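Local atomic coordinates of putative fimbrium subunit Fim1C (Bacteroides uniformis, PDB entry 4K4K), a protein that is a putative component of the fimbrial tip, part of the filamentous surface appendages that mediate cell adhesion and biofilm formation. Residues W32-I38 with Y89-R93; N100-V106 with T172-V178; I115-A121 with F135-L141. Numbering follows the deposited sequence.

Interaction 1: W32-I38 with Y89-R93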
loop_
_atom_site.group_PDB
_atom_site.type_symbol
_atom_site.label_atom_id
_atom_site.label_comp_id
_atom_site.label_asym_id
_atom_site.label_seq_id
_atom_site.Cartn_x
_atom_site.Cartn_y
_atom_site.Cartn_z
ATOM N N TRP A 32 -8.494 -6.187 -6.884
ATOM C CA TRP A 32 -9.316 -5.017 -6.554
ATOM C C TRP A 32 -10.633 -5.448 -5.939
ATOM O O TRP A 32 -10.969 -6.632 -5.981
ATOM C CB TRP A 32 -9.617 -4.178 -7.819
ATOM C CG TRP A 32 -8.413 -3.781 -8.614
ATOM C CD1 TRP A 32 -7.921 -4.402 -9.725
ATOM C CD2 TRP A 32 -7.557 -2.657 -8.366
ATOM N NE1 TRP A 32 -6.790 -3.755 -10.166
ATOM C CE2 TRP A 32 -6.550 -2.672 -9.356
ATOM C CE3 TRP A 32 -7.535 -1.643 -7.392
ATOM C CZ2 TRP A 32 -5.534 -1.706 -9.406
ATOM C CZ3 TRP A 32 -6.538 -0.681 -7.449
ATOM C CH2 TRP A 32 -5.553 -0.718 -8.446
ATOM N N GLU A 33 -11.397 -4.494 -5.404
ATOM C CA GLU A 33 -12.746 -4.756 -4.904
ATOM C C GLU A 33 -13.675 -3.708 -5.480
ATOM O O GLU A 33 -13.252 -2.561 -5.663
ATOM C CB GLU A 33 -12.834 -4.841 -3.369
ATOM C CG GLU A 33 -12.172 -3.737 -2.566
ATOM C CD GLU A 33 -12.049 -4.108 -1.099
ATOM O OE1 GLU A 33 -13.073 -4.046 -0.381
ATOM O OE2 GLU A 33 -10.938 -4.509 -0.681
ATOM N N ALA A 34 -14.918 -4.113 -5.824
ATOM C CA ALA A 34 -15.932 -3.229 -6.411
ATOM C C ALA A 34 -15.988 -1.898 -5.658
ATOM O O ALA A 34 -15.998 -1.880 -4.421
ATOM C CB ALA A 34 -17.297 -3.905 -6.407
ATOM N N GLY A 35 -15.904 -0.811 -6.420
ATOM C CA GLY A 35 -15.914 0.544 -5.886
ATOM C C GLY A 35 -14.548 1.185 -5.709
ATOM O O GLY A 35 -14.487 2.400 -5.480
ATOM N N ASP A 36 -13.437 0.380 -5.765
ATOM C CA ASP A 36 -12.054 0.882 -5.619
ATOM C C ASP A 36 -11.826 1.991 -6.639
ATOM O O ASP A 36 -12.205 1.837 -7.803
ATOM C CB ASP A 36 -11.014 -0.231 -5.815
ATOM C CG ASP A 36 -10.553 -0.970 -4.555
ATOM O OD1 ASP A 36 -10.933 -0.548 -3.439
ATOM O OD2 ASP A 36 -9.783 -1.950 -4.690
ATOM N N ALA A 37 -11.260 3.114 -6.188
ATOM C CA ALA A 37 -11.091 4.284 -7.047
ATOM C C ALA A 37 -9.631 4.723 -7.141
ATOM O O ALA A 37 -8.859 4.629 -6.173
ATOM C CB ALA A 37 -11.960 5.429 -6.537
ATOM N N ILE A 38 -9.246 5.159 -8.343
ATOM C CA ILE A 38 -7.901 5.673 -8.628
ATOM C C ILE A 38 -8.040 7.097 -9.168
ATOM O O ILE A 38 -9.105 7.460 -9.671
ATOM C CB ILE A 38 -7.110 4.757 -9.609
ATOM C CG1 ILE A 38 -7.802 4.682 -11.001
ATOM C CG2 ILE A 38 -6.961 3.340 -8.995
ATOM C CD1 ILE A 38 -6.968 4.011 -12.102
ATOM N N TYR A 89 -2.713 6.942 -9.288
ATOM C CA TYR A 89 -2.406 6.539 -7.924
ATOM C C TYR A 89 -3.660 5.955 -7.288
ATOM O O TYR A 89 -4.781 6.182 -7.748
ATOM C CB TYR A 89 -1.845 7.724 -7.067
ATOM C CG TYR A 89 -2.936 8.710 -6.703
ATOM C CD1 TYR A 89 -3.402 9.638 -7.635
ATOM C CD2 TYR A 89 -3.586 8.645 -5.463
ATOM C CE1 TYR A 89 -4.464 10.494 -7.332
ATOM C CE2 TYR A 89 -4.662 9.484 -5.161
ATOM C CZ TYR A 89 -5.120 10.381 -6.110
ATOM O OH TYR A 89 -6.178 11.208 -5.801
ATOM N N TYR A 90 -3.451 5.209 -6.215
ATOM C CA TYR A 90 -4.510 4.597 -5.415
ATOM C C TYR A 90 -4.134 4.806 -3.945
ATOM O O TYR A 90 -2.959 4.661 -3.628
ATOM C CB TYR A 90 -4.598 3.074 -5.758
ATOM C CG TYR A 90 -5.458 2.295 -4.788
ATOM C CD1 TYR A 90 -6.838 2.199 -4.971
ATOM C CD2 TYR A 90 -4.916 1.762 -3.612
ATOM C CE1 TYR A 90 -7.658 1.575 -4.019
ATOM C CE2 TYR A 90 -5.718 1.084 -2.683
ATOM C CZ TYR A 90 -7.088 0.994 -2.895
ATOM O OH TYR A 90 -7.899 0.373 -1.978
ATOM N N PRO A 91 -5.079 5.037 -3.021
ATOM C CA PRO A 91 -6.522 5.242 -3.248
ATOM C C PRO A 91 -6.833 6.685 -3.566
ATOM O O PRO A 91 -6.247 7.617 -2.984
ATOM C CB PRO A 91 -7.142 4.793 -1.916
ATOM C CG PRO A 91 -6.096 5.219 -0.893
ATOM C CD PRO A 91 -4.740 5.090 -1.583
ATOM N N TYR A 92 -7.743 6.879 -4.513
ATOM C CA TYR A 92 -8.177 8.212 -4.917
ATOM C C TYR A 92 -8.576 9.071 -3.716
ATOM O O TYR A 92 -9.227 8.578 -2.783
ATOM C CB TYR A 92 -9.396 8.071 -5.848
ATOM C CG TYR A 92 -10.079 9.379 -6.167
ATOM C CD1 TYR A 92 -9.576 10.231 -7.148
ATOM C CD2 TYR A 92 -11.218 9.784 -5.464
ATOM C CE1 TYR A 92 -10.217 11.431 -7.462
ATOM C CE2 TYR A 92 -11.849 10.990 -5.752
ATOM C CZ TYR A 92 -11.356 11.803 -6.760
ATOM O OH TYR A 92 -11.997 12.982 -7.055
ATOM N N ARG A 93 -8.164 10.352 -3.746
ATOM C CA ARG A 93 -8.552 11.415 -2.801
ATOM C C ARG A 93 -9.140 12.546 -3.598
ATOM O O ARG A 93 -8.513 12.980 -4.558
ATOM C CB ARG A 93 -7.377 11.945 -1.986
ATOM C CG ARG A 93 -6.808 10.940 -1.045
ATOM C CD ARG A 93 -6.298 11.659 0.163
ATOM N NE ARG A 93 -5.805 10.705 1.130
ATOM C CZ ARG A 93 -4.699 10.876 1.824
ATOM N NH1 ARG A 93 -3.965 11.975 1.657
ATOM N NH2 ARG A 93 -4.310 9.953 2.687
#

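Interaction 2: N100-V106 with T172-V178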
loop_
_atom_site.group_PDB
_atom_site.type_symbol
_atom_site.label_atom_id
_atom_site.label_comp_id
_atom_site.label_asym_id
_atom_site.label_seq_id
_atom_site.Cartn_x
_atom_site.Cartn_y
_atom_site.Cartn_z
ATOM N N ASN A 100 -0.368 18.415 -6.183
ATOM C CA ASN A 100 -0.626 16.985 -6.457
ATOM C C ASN A 100 0.105 16.067 -5.457
ATOM O O ASN A 100 0.715 15.058 -5.850
ATOM C CB ASN A 100 -0.210 16.685 -7.902
ATOM C CG ASN A 100 -1.071 17.481 -8.849
ATOM O OD1 ASN A 100 -2.293 17.564 -8.661
ATOM N ND2 ASN A 100 -0.454 18.184 -9.796
ATOM N N VAL A 101 -0.040 16.383 -4.158
ATOM C CA VAL A 101 0.656 15.623 -3.115
ATOM C C VAL A 101 -0.332 14.841 -2.259
ATOM O O VAL A 101 -1.286 15.400 -1.715
ATOM C CB VAL A 101 1.547 16.557 -2.244
ATOM C CG1 VAL A 101 2.189 15.810 -1.069
ATOM C CG2 VAL A 101 2.622 17.245 -3.112
ATOM N N TYR A 102 -0.052 13.548 -2.133
ATOM C CA TYR A 102 -0.781 12.594 -1.302
ATOM C C TYR A 102 -0.082 12.556 0.055
ATOM O O TYR A 102 1.133 12.309 0.122
ATOM C CB TYR A 102 -0.785 11.222 -1.975
ATOM C CG TYR A 102 -1.591 10.181 -1.240
ATOM C CD1 TYR A 102 -1.078 9.548 -0.110
ATOM C CD2 TYR A 102 -2.858 9.802 -1.686
ATOM C CE1 TYR A 102 -1.802 8.567 0.563
ATOM C CE2 TYR A 102 -3.592 8.809 -1.016
ATOM C CZ TYR A 102 -3.051 8.189 0.103
ATOM O OH TYR A 102 -3.703 7.172 0.782
ATOM N N THR A 103 -0.835 12.835 1.133
ATOM C CA THR A 103 -0.280 12.837 2.499
ATOM C C THR A 103 -0.614 11.492 3.134
ATOM O O THR A 103 -1.775 11.091 3.150
ATOM C CB THR A 103 -0.793 14.041 3.314
ATOM O OG1 THR A 103 -2.219 14.057 3.256
ATOM C CG2 THR A 103 -0.261 15.379 2.784
ATOM N N VAL A 104 0.421 10.757 3.557
ATOM C CA VAL A 104 0.317 9.436 4.166
ATOM C C VAL A 104 0.238 9.572 5.676
ATOM O O VAL A 104 1.080 10.256 6.256
ATOM C CB VAL A 104 1.563 8.542 3.792
ATOM C CG1 VAL A 104 1.531 7.192 4.497
ATOM C CG2 VAL A 104 1.720 8.350 2.279
ATOM N N ASP A 105 -0.677 8.837 6.315
ATOM C CA ASP A 105 -0.761 8.717 7.768
ATOM C C ASP A 105 -1.056 7.239 8.066
ATOM O O ASP A 105 -2.083 6.735 7.633
ATOM C CB ASP A 105 -1.808 9.675 8.389
ATOM C CG ASP A 105 -1.911 9.619 9.910
ATOM O OD1 ASP A 105 -1.178 8.804 10.541
ATOM O OD2 ASP A 105 -2.741 10.359 10.472
ATOM N N VAL A 106 -0.090 6.519 8.653
ATOM C CA VAL A 106 -0.260 5.082 8.924
ATOM C C VAL A 106 -0.599 4.856 10.427
ATOM O O VAL A 106 -0.531 3.708 10.872
ATOM C CB VAL A 106 0.941 4.202 8.447
ATOM C CG1 VAL A 106 1.079 4.208 6.907
ATOM C CG2 VAL A 106 2.251 4.613 9.128
ATOM N N THR A 172 5.089 7.943 11.305
ATOM C CA THR A 172 3.741 7.657 10.811
ATOM C C THR A 172 3.286 8.586 9.675
ATOM O O THR A 172 2.256 8.297 9.047
ATOM C CB THR A 172 2.725 7.736 11.966
ATOM O OG1 THR A 172 2.765 9.054 12.532
ATOM C CG2 THR A 172 2.952 6.652 13.041
ATOM N N ALA A 173 4.056 9.646 9.368
ATOM C CA ALA A 173 3.695 10.594 8.300
ATOM C C ALA A 173 4.673 10.577 7.117
ATOM O O ALA A 173 5.886 10.571 7.305
ATOM C CB ALA A 173 3.629 12.008 8.873
ATOM N N ALA A 174 4.134 10.607 5.907
ATOM C CA ALA A 174 4.946 10.669 4.695
ATOM C C ALA A 174 4.184 11.420 3.602
ATOM O O ALA A 174 3.000 11.676 3.751
ATOM C CB ALA A 174 5.343 9.259 4.224
ATOM N N THR A 175 4.876 11.792 2.521
ATOM C CA THR A 175 4.293 12.450 1.364
ATOM C C THR A 175 4.681 11.713 0.109
ATOM O O THR A 175 5.690 11.001 0.077
ATOM C CB THR A 175 4.718 13.940 1.253
ATOM O OG1 THR A 175 6.136 14.018 1.021
ATOM C CG2 THR A 175 4.328 14.774 2.505
ATOM N N TYR A 176 3.908 11.925 -0.929
ATOM C CA TYR A 176 4.137 11.316 -2.236
ATOM C C TYR A 176 3.537 12.209 -3.272
ATOM O O TYR A 176 2.356 12.545 -3.186
ATOM C CB TYR A 176 3.489 9.916 -2.264
ATOM C CG TYR A 176 3.483 9.260 -3.618
ATOM C CD1 TYR A 176 4.662 8.773 -4.184
ATOM C CD2 TYR A 176 2.291 9.073 -4.317
ATOM C CE1 TYR A 176 4.664 8.171 -5.446
ATOM C CE2 TYR A 176 2.277 8.478 -5.577
ATOM C CZ TYR A 176 3.467 8.030 -6.141
ATOM O OH TYR A 176 3.453 7.435 -7.372
ATOM N N ASN A 177 4.341 12.601 -4.265
ATOM C CA ASN A 177 3.803 13.407 -5.360
ATOM C C ASN A 177 3.237 12.425 -6.407
ATOM O O ASN A 177 3.983 11.636 -6.996
ATOM C CB ASN A 177 4.856 14.353 -5.935
ATOM C CG ASN A 177 4.252 15.274 -6.966
ATOM O OD1 ASN A 177 3.680 14.839 -7.967
ATOM N ND2 ASN A 177 4.265 16.572 -6.690
ATOM N N VAL A 178 1.916 12.451 -6.614
ATOM C CA VAL A 178 1.238 11.466 -7.480
ATOM C C VAL A 178 1.576 11.640 -8.980
ATOM O O VAL A 178 1.406 10.697 -9.761
ATOM C CB VAL A 178 -0.302 11.443 -7.245
ATOM C CG1 VAL A 178 -0.637 11.217 -5.752
ATOM C CG2 VAL A 178 -0.979 12.721 -7.775
HETATM O O HOH W 1 1.042 11.026 11.776
#

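Interaction 3: I115-A121 with F135-L141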
loop_
_atom_site.group_PDB
_atom_site.type_symbol
_atom_site.label_atom_id
_atom_site.label_comp_id
_atom_site.label_asym_id
_atom_site.label_seq_id
_atom_site.Cartn_x
_atom_site.Cartn_y
_atom_site.Cartn_z
ATOM N N ILE A 115 -5.000 2.851 3.573
ATOM C CA ILE A 115 -3.667 3.451 3.733
ATOM C C ILE A 115 -2.655 2.796 2.762
ATOM O O ILE A 115 -1.483 3.141 2.789
ATOM C CB ILE A 115 -3.167 3.413 5.208
ATOM C CG1 ILE A 115 -3.063 1.941 5.742
ATOM C CG2 ILE A 115 -4.040 4.307 6.094
ATOM C CD1 ILE A 115 -2.261 1.772 7.082
ATOM N N ASP A 116 -3.103 1.853 1.928
ATOM C CA ASP A 116 -2.233 1.159 0.997
ATOM C C ASP A 116 -1.976 2.043 -0.248
ATOM O O ASP A 116 -2.541 1.815 -1.312
ATOM C CB ASP A 116 -2.851 -0.196 0.619
ATOM C CG ASP A 116 -1.931 -1.076 -0.184
ATOM O OD1 ASP A 116 -0.750 -0.670 -0.410
ATOM O OD2 ASP A 116 -2.396 -2.127 -0.660
ATOM N N LEU A 117 -1.081 3.023 -0.106
ATOM C CA LEU A 117 -0.753 3.945 -1.203
ATOM C C LEU A 117 -0.021 3.188 -2.315
ATOM O O LEU A 117 0.976 2.487 -2.064
ATOM C CB LEU A 117 0.129 5.083 -0.653
ATOM C CG LEU A 117 0.741 6.029 -1.711
ATOM C CD1 LEU A 117 -0.349 6.842 -2.447
ATOM C CD2 LEU A 117 1.865 6.904 -1.089
HETATM N N MSE A 118 -0.516 3.322 -3.538
HETATM C CA MSE A 118 0.109 2.714 -4.711
HETATM C C MSE A 118 0.220 3.754 -5.809
HETATM O O MSE A 118 -0.652 4.627 -5.921
HETATM C CB MSE A 118 -0.692 1.494 -5.239
HETATM C CG MSE A 118 -0.946 0.414 -4.168
HETATM SE SE MSE A 118 -1.672 -1.178 -5.000
HETATM C CE MSE A 118 -3.309 -0.572 -5.632
ATOM N N GLY A 119 1.261 3.632 -6.617
ATOM C CA GLY A 119 1.464 4.501 -7.774
ATOM C C GLY A 119 1.650 3.659 -9.024
ATOM O O GLY A 119 2.286 2.605 -8.980
ATOM N N ALA A 120 1.054 4.104 -10.147
ATOM C CA ALA A 120 1.214 3.405 -11.431
ATOM C C ALA A 120 2.426 3.982 -12.148
ATOM O O ALA A 120 2.551 5.197 -12.202
ATOM C CB ALA A 120 -0.036 3.581 -12.303
ATOM N N ALA A 121 3.272 3.146 -12.748
ATOM C CA ALA A 121 4.403 3.636 -13.545
ATOM C C ALA A 121 3.876 4.498 -14.679
ATOM O O ALA A 121 2.806 4.210 -15.239
ATOM C CB ALA A 121 5.216 2.468 -14.121
ATOM N N PHE A 135 -2.371 0.350 -16.590
ATOM C CA PHE A 135 -1.641 0.861 -15.440
ATOM C C PHE A 135 -1.093 -0.294 -14.599
ATOM O O PHE A 135 -1.838 -1.199 -14.239
ATOM C CB PHE A 135 -2.537 1.773 -14.582
ATOM C CG PHE A 135 -2.908 3.076 -15.261
ATOM C CD1 PHE A 135 -1.984 4.118 -15.367
ATOM C CD2 PHE A 135 -4.178 3.268 -15.784
ATOM C CE1 PHE A 135 -2.343 5.344 -15.950
ATOM C CE2 PHE A 135 -4.523 4.483 -16.417
ATOM C CZ PHE A 135 -3.607 5.524 -16.460
ATOM N N VAL A 136 0.188 -0.261 -14.283
ATOM C CA VAL A 136 0.802 -1.284 -13.436
ATOM C C VAL A 136 1.121 -0.598 -12.118
ATOM O O VAL A 136 1.997 0.257 -12.066
ATOM C CB VAL A 136 2.047 -1.916 -14.109
ATOM C CG1 VAL A 136 2.745 -2.900 -13.168
ATOM C CG2 VAL A 136 1.668 -2.598 -15.425
ATOM N N PHE A 137 0.386 -0.940 -11.074
ATOM C CA PHE A 137 0.547 -0.304 -9.767
ATOM C C PHE A 137 1.572 -1.008 -8.905
ATOM O O PHE A 137 1.646 -2.244 -8.898
ATOM C CB PHE A 137 -0.793 -0.283 -9.023
ATOM C CG PHE A 137 -1.775 0.754 -9.538
ATOM C CD1 PHE A 137 -1.772 2.043 -9.031
ATOM C CD2 PHE A 137 -2.690 0.436 -10.541
ATOM C CE1 PHE A 137 -2.688 2.999 -9.500
ATOM C CE2 PHE A 137 -3.584 1.398 -11.038
ATOM C CZ PHE A 137 -3.578 2.676 -10.510
ATOM N N THR A 138 2.357 -0.225 -8.156
ATOM C CA THR A 138 3.304 -0.760 -7.155
ATOM C C THR A 138 3.009 -0.099 -5.824
ATOM O O THR A 138 2.601 1.073 -5.780
ATOM C CB THR A 138 4.781 -0.549 -7.548
ATOM O OG1 THR A 138 4.995 0.840 -7.711
ATOM C CG2 THR A 138 5.193 -1.292 -8.837
ATOM N N HIS A 139 3.163 -0.849 -4.732
ATOM C CA HIS A 139 2.928 -0.297 -3.397
ATOM C C HIS A 139 4.080 0.630 -3.015
ATOM O O HIS A 139 5.251 0.271 -3.210
ATOM C CB HIS A 139 2.837 -1.435 -2.377
ATOM C CG HIS A 139 1.745 -2.429 -2.644
ATOM N ND1 HIS A 139 0.478 -2.270 -2.112
ATOM C CD2 HIS A 139 1.792 -3.598 -3.326
ATOM C CE1 HIS A 139 -0.212 -3.340 -2.495
ATOM N NE2 HIS A 139 0.539 -4.165 -3.226
ATOM N N LYS A 140 3.759 1.803 -2.461
ATOM C CA LYS A 140 4.791 2.788 -2.062
ATOM C C LYS A 140 5.238 2.601 -0.597
ATOM O O LYS A 140 6.273 3.158 -0.193
ATOM C CB LYS A 140 4.275 4.219 -2.267
ATOM C CG LYS A 140 3.961 4.523 -3.745
ATOM C CD LYS A 140 5.228 4.553 -4.615
ATOM C CE LYS A 140 4.844 4.588 -6.085
ATOM N NZ LYS A 140 6.047 4.675 -6.950
ATOM N N LEU A 141 4.477 1.782 0.184
ATOM C CA LEU A 141 4.773 1.549 1.592
ATOM C C LEU A 141 5.235 0.102 1.806
ATOM O O LEU A 141 5.702 -0.532 0.864
ATOM C CB LEU A 141 3.596 1.952 2.494
ATOM C CG LEU A 141 3.010 3.385 2.181
ATOM C CD1 LEU A 141 1.796 3.673 3.082
ATOM C CD2 LEU A 141 4.069 4.480 2.308
HETATM O O HOH W 2 1.621 0.827 -0.064
HETATM O O HOH W 3 1.766 1.738 -15.455
HETATM O O HOH W 4 4.349 0.606 -11.112
#

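Interaction 1: W32-I38 with Y89-R93
Here a type II beta turn, Glu-33 to Asp-36, leads into strand 37-44 just where the antiparallel strand 84-90 runs out, so the contact joins the two strands at one end of their pairing. Start at Trp-32. Its indole is buried and puts its edge toward the face of Tyr-90, a T-shaped pair in which the six-membered ring of the indole and the Tyr-90 ring have centroids 5.7 Å apart and planes at 74°; the indole nitrogen is held by Ser-19. The turn follows, closed by Asp-36 N to Glu-33 O at 2.9 Å. Gly-35 sits at its third position with phi at 98°, where a side chain would jam against the preceding carbonyl oxygen. Asp-36 braces the turn a second time, since its OD2 accepts from Glu-33 N at 3.1 Å. Next comes Ala-37, whose methyl packs on the side chain of Tyr-92, CB to CB at 3.7 Å. A cis peptide before Pro-91 bends the second segment out of its strand, but past that bend the backbone still reaches back once: Tyr-92 N donates to Ala-37 O at 3.0 Å, with an almost straight angle of 170°. The CA-CB bond of Ile-38 points away overall and its side chain packs on Phe-67 and Tyr-56, yet CG2 stays 4.0 Å from Tyr-90 CB, and Ile-38 CA makes a CA-H...O contact of 3.3 Å with Tyr-89 O.

Interaction 2: N100-V106 with T172-V178
The odd feature comes at the very start: Asn-100, with a positive phi of 66°, and Val-101 together face Ala-97, a G1 beta bulge. From there strand 101-105 runs regularly, antiparallel to strand 173-177, with axes 4.6 Å apart at closest and directions at 158°. Six backbone hydrogen bonds zip the pair. Val-178 N to Asn-100 O (3.0 Å) and Val-106 N to Thr-172 O (3.0 Å) carry the ladder past both strand ends, while Tyr-102 with Tyr-176 and Val-104 with Ala-174 are the hydrogen-bonded pairs between them. The shortest link is Val-104 N to Ala-174 O at 2.7 Å.

The two faces differ in character. Tyr-102, Val-104, Ala-174 and Tyr-176 turn to the buried side, where Val-104 CB meets Ala-174 CB at 3.9 Å and Tyr-102 CB meets Val-178 CG1 at 3.8 Å; Leu-117 and Leu-141 pack beneath. Val-101, Thr-103, Asp-105, Ala-173, Thr-175 and Asn-177 occupy the more open face. Backbone bonds thus set the register, and the split between a buried, mainly apolar face and a more open, mixed one suits a strand pair laid over a core, consistent with the beta-sandwich folds of the transthyretin clan.

Interaction 3: I115-A121 with F135-L141
The shortest direct hydrogen bond between the segments joins His-139 ND1 to Asp-116 OD1 at 2.6 Å, a His-carboxylate pair at the open end of the beta hairpin made by strands 118-126 and 132-150. Asp-116 is the centre of an inverse gamma turn. A water beside this bond gives protons to Asp-116 OD1 (2.8 Å) and Leu-117 O (2.7 Å) and accepts one from Leu-141 N (3.0 Å), bridging the segments where they begin to part. The backbone ladder starts with Lys-140 N to Leu-117 O at 2.9 Å, nearly linear, and continues through the reciprocal pair Gly-119 and Thr-138 to Ala-121 N and Val-136 O at 3.2 Å, where the water-mediated links resume: one water spans Ala-121 O and Val-136 N.

A CB on Gly-119 would run into Lys-140 CE where the lysine now lies, its chain passing over the glycine to reach Gly-182 O. Met-118, Ala-120, Phe-137 and His-139 share the other face. Met-118, modelled as selenomethionine, sets its SE over the imidazole, 3.9 Å from the centroid of the His-139 ring, which also stacks with Trp-269. At the next pair on this face, Ala-120 CB lies over the Phe-137 ring in a CH-pi contact, 4.0 Å from its centroid.

Overall arrangement
Interactions 1 and 3 are neighbours in one sheet, about 11 Å between centres: strands 37-44, 84-90, 118-126 and 132-150 lie in that order, and Tyr-90 O to Met-118 N, 2.8 Å, probably a hydrogen bond, stitches the two contacts. Interaction 2, about 12 Å from interaction 3 and 16 Å from interaction 1 between centres, packs across from them; Leu-117 CD2 comes within 3.6 Å of Tyr-176 CB, and Tyr-89 CG within 3.5 Å of Val-178 CG1. Arg-93 ties interaction 1 to this layer, its NH1 lying 2.8 Å from Thr-103 O and its guanidinium making a cation-pi contact with Tyr-102. Along the chain, interaction 3 is nested inside the loop closed by interaction 2.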